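Local atomic coordinates of peptide ABC transporter permease (Staphylococcus hominis, PDB entry 6EXS), a protein that probably acts as a POT-family membrane transporter that takes up peptides, and binds a thioalcohol-conjugated peptide that is a malodour precursor in the human axilla. Residues M35-Y44 / K56-Y66; V256-Y267 / L439-T450. All blocks are in the same frame, centred on the assembly; numbering follows the deposited sequence.

Contact 1 (M35-Y44 / K56-Y66)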
# COMPACT_ATOMS: atom_id res chain seq x y z
N MET A 35 -12.89 -4.57 -0.80
CA MET A 35 -13.22 -4.46 0.63
C MET A 35 -12.86 -3.03 1.10
O MET A 35 -13.67 -2.40 1.79
CB MET A 35 -12.43 -5.54 1.41
CG MET A 35 -12.51 -5.45 2.92
SD MET A 35 -11.42 -4.21 3.65
CE MET A 35 -9.71 -4.82 3.10
N ARG A 36 -11.65 -2.53 0.70
CA ARG A 36 -11.11 -1.20 1.01
C ARG A 36 -12.02 -0.07 0.51
O ARG A 36 -12.28 0.89 1.23
CB ARG A 36 -9.70 -1.05 0.40
CG ARG A 36 -8.59 -0.88 1.42
CD ARG A 36 -8.23 0.58 1.57
NE ARG A 36 -6.98 0.94 0.89
CZ ARG A 36 -6.89 1.47 -0.32
NH1 ARG A 36 -7.98 1.69 -1.05
NH2 ARG A 36 -5.71 1.79 -0.83
N ALA A 37 -12.49 -0.18 -0.75
CA ALA A 37 -13.37 0.80 -1.40
C ALA A 37 -14.70 0.97 -0.65
O ALA A 37 -15.23 2.07 -0.61
CB ALA A 37 -13.64 0.39 -2.84
N MET A 38 -15.21 -0.13 -0.06
CA MET A 38 -16.45 -0.22 0.70
C MET A 38 -16.27 0.15 2.16
O MET A 38 -17.19 0.72 2.75
CB MET A 38 -17.01 -1.65 0.65
CG MET A 38 -17.46 -2.10 -0.71
SD MET A 38 -18.34 -3.68 -0.59
CE MET A 38 -19.96 -3.11 -0.30
N LEU A 39 -15.13 -0.23 2.77
CA LEU A 39 -14.85 -0.05 4.20
C LEU A 39 -15.09 1.36 4.73
O LEU A 39 -15.72 1.49 5.77
CB LEU A 39 -13.45 -0.55 4.60
CG LEU A 39 -13.29 -0.96 6.08
CD1 LEU A 39 -14.02 -2.27 6.38
CD2 LEU A 39 -11.81 -1.11 6.44
N ILE A 40 -14.63 2.41 4.01
CA ILE A 40 -14.79 3.80 4.47
C ILE A 40 -16.28 4.17 4.61
O ILE A 40 -16.66 4.69 5.66
CB ILE A 40 -13.97 4.83 3.63
CG1 ILE A 40 -14.08 6.28 4.20
CG2 ILE A 40 -14.29 4.79 2.11
CD1 ILE A 40 -13.45 6.54 5.57
N PHE A 41 -17.12 3.84 3.62
CA PHE A 41 -18.55 4.12 3.64
C PHE A 41 -19.29 3.27 4.65
O PHE A 41 -20.10 3.80 5.41
CB PHE A 41 -19.17 4.02 2.24
CG PHE A 41 -18.38 4.85 1.26
CD1 PHE A 41 -18.35 6.23 1.36
CD2 PHE A 41 -17.60 4.24 0.28
CE1 PHE A 41 -17.58 6.99 0.49
CE2 PHE A 41 -16.85 5.00 -0.60
CZ PHE A 41 -16.82 6.37 -0.48
N TYR A 42 -18.95 1.96 4.73
CA TYR A 42 -19.52 1.03 5.70
C TYR A 42 -19.31 1.54 7.14
O TYR A 42 -20.22 1.43 7.95
CB TYR A 42 -18.90 -0.35 5.52
CG TYR A 42 -19.33 -1.37 6.54
CD1 TYR A 42 -20.68 -1.70 6.70
CD2 TYR A 42 -18.40 -2.06 7.32
CE1 TYR A 42 -21.08 -2.67 7.62
CE2 TYR A 42 -18.79 -3.04 8.23
CZ TYR A 42 -20.14 -3.34 8.38
OH TYR A 42 -20.54 -4.30 9.27
N MET A 43 -18.13 2.11 7.45
CA MET A 43 -17.82 2.65 8.77
C MET A 43 -18.60 3.92 9.16
O MET A 43 -19.22 3.92 10.23
CB MET A 43 -16.31 2.88 8.92
CG MET A 43 -15.52 1.60 9.01
SD MET A 43 -13.81 1.88 9.48
CE MET A 43 -13.13 2.45 7.95
N TYR A 44 -18.56 5.00 8.33
CA TYR A 44 -19.21 6.25 8.73
C TYR A 44 -20.68 6.37 8.31
O TYR A 44 -21.38 7.24 8.85
CB TYR A 44 -18.40 7.50 8.32
CG TYR A 44 -18.63 8.02 6.92
CD1 TYR A 44 -17.93 7.50 5.84
CD2 TYR A 44 -19.47 9.11 6.69
CE1 TYR A 44 -18.12 8.00 4.55
CE2 TYR A 44 -19.64 9.64 5.41
CZ TYR A 44 -18.97 9.07 4.34
OH TYR A 44 -19.13 9.55 3.06
N LYS A 56 -16.99 10.20 11.50
CA LYS A 56 -16.32 10.40 10.21
C LYS A 56 -14.79 10.47 10.33
O LYS A 56 -14.11 9.75 9.62
CB LYS A 56 -16.90 11.62 9.47
CG LYS A 56 -16.85 11.50 7.96
CD LYS A 56 -17.59 12.64 7.27
CE LYS A 56 -16.70 13.84 7.01
NZ LYS A 56 -17.49 15.04 6.65
N THR A 57 -14.26 11.29 11.27
CA THR A 57 -12.82 11.47 11.51
C THR A 57 -12.18 10.15 11.95
O THR A 57 -11.13 9.78 11.40
CB THR A 57 -12.58 12.66 12.46
OG1 THR A 57 -12.87 13.86 11.75
CG2 THR A 57 -11.15 12.72 12.99
N THR A 58 -12.84 9.43 12.90
CA THR A 58 -12.37 8.12 13.38
C THR A 58 -12.32 7.10 12.24
O THR A 58 -11.34 6.37 12.15
CB THR A 58 -13.17 7.66 14.60
OG1 THR A 58 -13.14 8.71 15.56
CG2 THR A 58 -12.61 6.39 15.22
N ALA A 59 -13.35 7.08 11.37
CA ALA A 59 -13.43 6.20 10.19
C ALA A 59 -12.26 6.47 9.21
O ALA A 59 -11.72 5.54 8.62
CB ALA A 59 -14.77 6.39 9.49
N MET A 60 -11.89 7.77 9.07
CA MET A 60 -10.81 8.27 8.22
C MET A 60 -9.46 7.83 8.80
O MET A 60 -8.63 7.30 8.07
CB MET A 60 -10.88 9.81 8.12
CG MET A 60 -12.03 10.33 7.26
SD MET A 60 -11.78 12.02 6.65
CE MET A 60 -12.10 12.96 8.09
N SER A 61 -9.27 8.01 10.11
CA SER A 61 -8.07 7.59 10.86
C SER A 61 -7.82 6.07 10.73
O SER A 61 -6.70 5.68 10.39
CB SER A 61 -8.19 7.99 12.33
OG SER A 61 -7.05 7.56 13.04
N ILE A 62 -8.89 5.23 10.94
CA ILE A 62 -8.85 3.76 10.80
C ILE A 62 -8.28 3.32 9.43
O ILE A 62 -7.39 2.49 9.38
CB ILE A 62 -10.23 3.11 11.13
CG1 ILE A 62 -10.56 3.24 12.65
CG2 ILE A 62 -10.29 1.63 10.67
CD1 ILE A 62 -12.05 3.15 13.05
N MET A 63 -8.79 3.93 8.32
CA MET A 63 -8.34 3.65 6.94
C MET A 63 -6.81 3.77 6.76
O MET A 63 -6.19 2.87 6.19
CB MET A 63 -9.08 4.56 5.93
CG MET A 63 -10.54 4.20 5.75
SD MET A 63 -10.85 2.57 5.01
CE MET A 63 -10.59 2.94 3.28
N SER A 64 -6.22 4.86 7.31
CA SER A 64 -4.79 5.15 7.24
C SER A 64 -3.95 4.25 8.13
O SER A 64 -2.94 3.72 7.67
CB SER A 64 -4.54 6.62 7.56
OG SER A 64 -5.01 7.42 6.49
N VAL A 65 -4.38 4.06 9.39
CA VAL A 65 -3.70 3.20 10.38
C VAL A 65 -3.69 1.75 9.88
O VAL A 65 -2.66 1.07 9.95
CB VAL A 65 -4.29 3.39 11.80
CG1 VAL A 65 -3.76 2.35 12.79
CG2 VAL A 65 -4.03 4.80 12.32
N TYR A 66 -4.82 1.31 9.30
CA TYR A 66 -5.00 -0.01 8.70
C TYR A 66 -3.99 -0.20 7.55
O TYR A 66 -3.28 -1.21 7.53
CB TYR A 66 -6.46 -0.14 8.23
CG TYR A 66 -6.94 -1.49 7.74
CD1 TYR A 66 -6.18 -2.64 7.97
CD2 TYR A 66 -8.14 -1.62 7.07
CE1 TYR A 66 -6.62 -3.89 7.52
CE2 TYR A 66 -8.59 -2.86 6.62
CZ TYR A 66 -7.83 -3.99 6.85
OH TYR A 66 -8.31 -5.20 6.44
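Met43 and Ala59, with CA atoms 5.8 Å apart, lie where segments 35-44 and 56-66 run nearly antiparallel, their axes 9.1 Å apart at closest and their directions at 153°. Met63 supplies the knob, entering a hole made by Arg36, Leu39, Ile40 and Met43. Its chain bends at chi2 (-65°) and again at chi3, which brings CE across to the facing helix, 3.4 Å from Arg36 O. Lower on the same side chain, CG meets Ile40 CD1 at 3.7 Å, the two chains crossing at about a right angle, while SD lies 3.7 Å from Met43 CE. Met43 also sets its sulfur against Ile62 CG2. At one end Leu39 CD2 reaches the ring edge of Tyr66, 3.7 Å from CE2. At the other, Lys56 lies alongside Tyr44 and puts CG 4.2 Å from the ring centroid, an off-centre CH-pi contact; its NZ goes on to a salt bridge with Glu315. No hydrogen bond crosses between the segments; what they share is largely apolar side-chain packing. This is the antiparallel pairing of the first two transmembrane helices expected in the N-terminal bundle of a major facilitator transporter, and Arg36 also touches the bound conjugated peptide, so the hole borders the ligand site.

Contact 2 (V256-Y267 / L439-T450)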
# COMPACT_ATOMS: atom_id res chain seq x y z
N VAL A 256 0.92 3.62 16.28
CA VAL A 256 1.28 3.50 14.87
C VAL A 256 1.95 4.80 14.38
O VAL A 256 2.82 4.74 13.51
CB VAL A 256 0.05 3.03 14.03
CG1 VAL A 256 0.35 2.97 12.53
CG2 VAL A 256 -0.44 1.66 14.52
N LEU A 257 1.62 5.96 15.00
CA LEU A 257 2.28 7.24 14.69
C LEU A 257 3.74 7.13 15.16
O LEU A 257 4.65 7.47 14.40
CB LEU A 257 1.57 8.44 15.36
CG LEU A 257 2.28 9.81 15.30
CD1 LEU A 257 2.50 10.27 13.87
CD2 LEU A 257 1.50 10.86 16.05
N VAL A 258 3.94 6.62 16.39
CA VAL A 258 5.27 6.42 16.98
C VAL A 258 6.08 5.48 16.08
O VAL A 258 7.19 5.85 15.67
CB VAL A 258 5.19 5.94 18.46
CG1 VAL A 258 6.52 5.41 18.96
CG2 VAL A 258 4.70 7.07 19.37
N LEU A 259 5.49 4.32 15.69
CA LEU A 259 6.10 3.32 14.81
C LEU A 259 6.48 3.88 13.43
O LEU A 259 7.57 3.58 12.95
CB LEU A 259 5.20 2.08 14.66
CG LEU A 259 5.26 1.06 15.80
CD1 LEU A 259 4.18 0.03 15.63
CD2 LEU A 259 6.60 0.38 15.86
N GLY A 260 5.62 4.71 12.86
CA GLY A 260 5.87 5.35 11.57
C GLY A 260 7.01 6.35 11.58
O GLY A 260 7.55 6.66 10.52
N VAL A 261 7.39 6.86 12.76
CA VAL A 261 8.47 7.82 12.92
C VAL A 261 9.76 7.07 13.31
O VAL A 261 10.81 7.33 12.74
CB VAL A 261 8.10 8.95 13.93
CG1 VAL A 261 9.29 9.86 14.23
CG2 VAL A 261 6.92 9.78 13.44
N ALA A 262 9.65 6.12 14.27
CA ALA A 262 10.78 5.36 14.81
C ALA A 262 11.45 4.41 13.82
O ALA A 262 12.67 4.47 13.68
CB ALA A 262 10.35 4.60 16.06
N LEU A 263 10.66 3.53 13.15
CA LEU A 263 11.17 2.53 12.20
C LEU A 263 12.09 3.15 11.13
O LEU A 263 13.20 2.65 11.01
CB LEU A 263 10.06 1.67 11.57
CG LEU A 263 9.25 0.78 12.52
CD1 LEU A 263 7.98 0.32 11.87
CD2 LEU A 263 10.06 -0.40 13.04
N PRO A 264 11.74 4.26 10.41
CA PRO A 264 12.71 4.84 9.46
C PRO A 264 14.02 5.28 10.14
O PRO A 264 15.09 5.04 9.59
CB PRO A 264 11.97 6.03 8.85
CG PRO A 264 10.54 5.82 9.16
CD PRO A 264 10.47 5.02 10.41
N ILE A 265 13.93 5.90 11.35
CA ILE A 265 15.10 6.34 12.12
C ILE A 265 15.98 5.11 12.45
O ILE A 265 17.17 5.13 12.11
CB ILE A 265 14.73 7.19 13.38
CG1 ILE A 265 14.01 8.50 12.98
CG2 ILE A 265 15.99 7.47 14.26
CD1 ILE A 265 13.23 9.22 14.10
N ILE A 266 15.38 4.04 13.02
CA ILE A 266 16.06 2.78 13.38
C ILE A 266 16.79 2.19 12.16
O ILE A 266 17.93 1.76 12.29
CB ILE A 266 15.07 1.78 14.05
CG1 ILE A 266 14.64 2.27 15.46
CG2 ILE A 266 15.65 0.34 14.13
CD1 ILE A 266 13.35 1.61 16.03
N TYR A 267 16.14 2.21 10.98
CA TYR A 267 16.70 1.67 9.75
C TYR A 267 17.87 2.48 9.22
O TYR A 267 18.92 1.90 8.97
CB TYR A 267 15.62 1.46 8.67
CG TYR A 267 14.88 0.15 8.85
CD1 TYR A 267 15.39 -1.04 8.33
CD2 TYR A 267 13.72 0.08 9.61
CE1 TYR A 267 14.74 -2.26 8.54
CE2 TYR A 267 13.07 -1.13 9.84
CZ TYR A 267 13.58 -2.30 9.29
OH TYR A 267 12.94 -3.49 9.49
N LEU A 439 8.66 1.70 3.73
CA LEU A 439 8.39 2.60 4.84
C LEU A 439 8.00 4.01 4.40
O LEU A 439 7.34 4.70 5.17
CB LEU A 439 9.55 2.62 5.85
CG LEU A 439 9.48 1.55 6.95
CD1 LEU A 439 10.75 1.50 7.74
CD2 LEU A 439 8.29 1.79 7.89
N THR A 440 8.35 4.44 3.16
CA THR A 440 7.91 5.75 2.65
C THR A 440 6.38 5.75 2.63
O THR A 440 5.78 6.79 2.89
CB THR A 440 8.51 6.12 1.27
OG1 THR A 440 8.00 5.26 0.25
CG2 THR A 440 10.02 6.11 1.25
N ASN A 441 5.76 4.57 2.39
CA ASN A 441 4.30 4.39 2.37
C ASN A 441 3.74 4.08 3.77
O ASN A 441 2.76 4.72 4.17
CB ASN A 441 3.86 3.35 1.33
CG ASN A 441 2.37 3.40 1.08
OD1 ASN A 441 1.56 2.80 1.80
ND2 ASN A 441 1.97 4.16 0.08
N ALA A 442 4.36 3.14 4.51
CA ALA A 442 3.97 2.78 5.88
C ALA A 442 4.01 3.99 6.83
O ALA A 442 3.07 4.18 7.60
CB ALA A 442 4.86 1.66 6.40
N SER A 443 5.06 4.82 6.75
CA SER A 443 5.21 6.04 7.55
C SER A 443 4.22 7.14 7.13
O SER A 443 3.65 7.78 8.01
CB SER A 443 6.63 6.58 7.48
OG SER A 443 7.51 5.62 8.02
N ALA A 444 4.02 7.35 5.80
CA ALA A 444 3.07 8.35 5.29
C ALA A 444 1.65 8.05 5.78
O ALA A 444 0.98 8.96 6.23
CB ALA A 444 3.10 8.39 3.77
N GLN A 445 1.23 6.77 5.74
CA GLN A 445 -0.06 6.30 6.22
C GLN A 445 -0.19 6.42 7.75
O GLN A 445 -1.30 6.68 8.25
CB GLN A 445 -0.34 4.86 5.74
CG GLN A 445 -0.86 4.75 4.30
CD GLN A 445 -2.34 5.08 4.19
OE1 GLN A 445 -2.78 6.22 4.44
NE2 GLN A 445 -3.13 4.11 3.75
N ALA A 446 0.94 6.26 8.48
CA ALA A 446 1.04 6.40 9.94
C ALA A 446 0.83 7.85 10.36
O ALA A 446 0.16 8.09 11.36
CB ALA A 446 2.39 5.91 10.44
N ILE A 447 1.40 8.82 9.60
CA ILE A 447 1.21 10.26 9.84
C ILE A 447 -0.25 10.62 9.50
O ILE A 447 -0.91 11.34 10.26
CB ILE A 447 2.24 11.14 9.05
CG1 ILE A 447 3.73 10.69 9.22
CG2 ILE A 447 2.08 12.62 9.35
CD1 ILE A 447 4.29 10.49 10.62
N ASN A 448 -0.77 10.09 8.36
CA ASN A 448 -2.15 10.29 7.89
C ASN A 448 -3.23 9.99 8.94
O ASN A 448 -4.21 10.73 9.00
CB ASN A 448 -2.41 9.51 6.61
CG ASN A 448 -1.84 10.14 5.38
OD1 ASN A 448 -1.42 11.30 5.40
ND2 ASN A 448 -1.81 9.39 4.28
N GLY A 449 -3.02 8.95 9.76
CA GLY A 449 -3.91 8.50 10.83
C GLY A 449 -4.17 9.55 11.89
O GLY A 449 -5.23 9.54 12.53
N THR A 450 -3.21 10.48 12.10
CA THR A 450 -3.28 11.58 13.07
C THR A 450 -3.57 12.90 12.34
O THR A 450 -4.32 13.72 12.86
CB THR A 450 -1.99 11.61 13.90
OG1 THR A 450 -1.81 10.32 14.48
CG2 THR A 450 -2.01 12.66 15.00
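Gly260 and Ser443 bring segments 256-267 and 439-450 close together: their CA atoms are 4.1 Å apart, and the axes approach to 8.1 Å at 148° between directions. Small residues line this approach, consistent with its closeness: Gly260 presents only backbone, and Ala446 points its CB at it, 3.7 Å from Gly260 CA. The same methyl also touches Val256 O.

Leu257 reaches outward along the facing helix. Its CB lies 4.0 Å from Thr450 OG1. With CG anti to the backbone N (chi1 170°), the chain then forks. CD1 meets Ile447 CD1 at 3.7 Å and lies near Ala446 O, and CD2 turns to Thr450, 3.7 Å from OG1 and also near CG2. Val261 CG2 approaches the same Ile447 tip, so that methyl touches both side chains, which sit one turn apart on their helix.

The polar link is a hydrogen bond from Ser443 OG to Gly260 O, 2.7 Å long, made in the carbonyl plane on a lone pair with a C=O...donor angle of 134°. It sits beside the kink: Pro264 has no N-H to give to Gly260 O, the acceptor one turn earlier, and the serine of the other helix offers a donor there. The ring of Pro264 borders the same hydroxyl through CG.

At the kink and just after it, Leu439 CD1 meets Leu263 CB, the Pro264 ring and Tyr267 CD2, while the Tyr267 hydroxyl hydrogen-bonds a bound monoolein lipid. Close, small-residue helix packing beside a proline kink is thus combined with a serine-to-carbonyl bond. The chain order is consistent with one of the two extra helices of bacterial POT transporters resting on the penultimate transmembrane helix of the C-terminal bundle.

In the fold
Along the chain the contacts come in series, neither nested nor crossed. Contact 1 closes first, after only 11 intervening residues, none of them helix or strand, and forms a local hairpin. Contact 2 spans 171 residues, 120 of them helical, and joins helix 249-273, which lies between the two bundles in sequence, to helix 430-451 late in the chain. Their centres are about 19 Å apart, yet they meet: Ser61 OG of contact 1 hydrogen-bonds Gly449 O of contact 2 at 2.7 Å, and a weak hydrogen bond links Ser64 OG to Gln445 OE1. Helices 56-72 and 430-451 thereby pair across the N- and C-terminal bundles, as the second and eleventh helices do in the major facilitator fold.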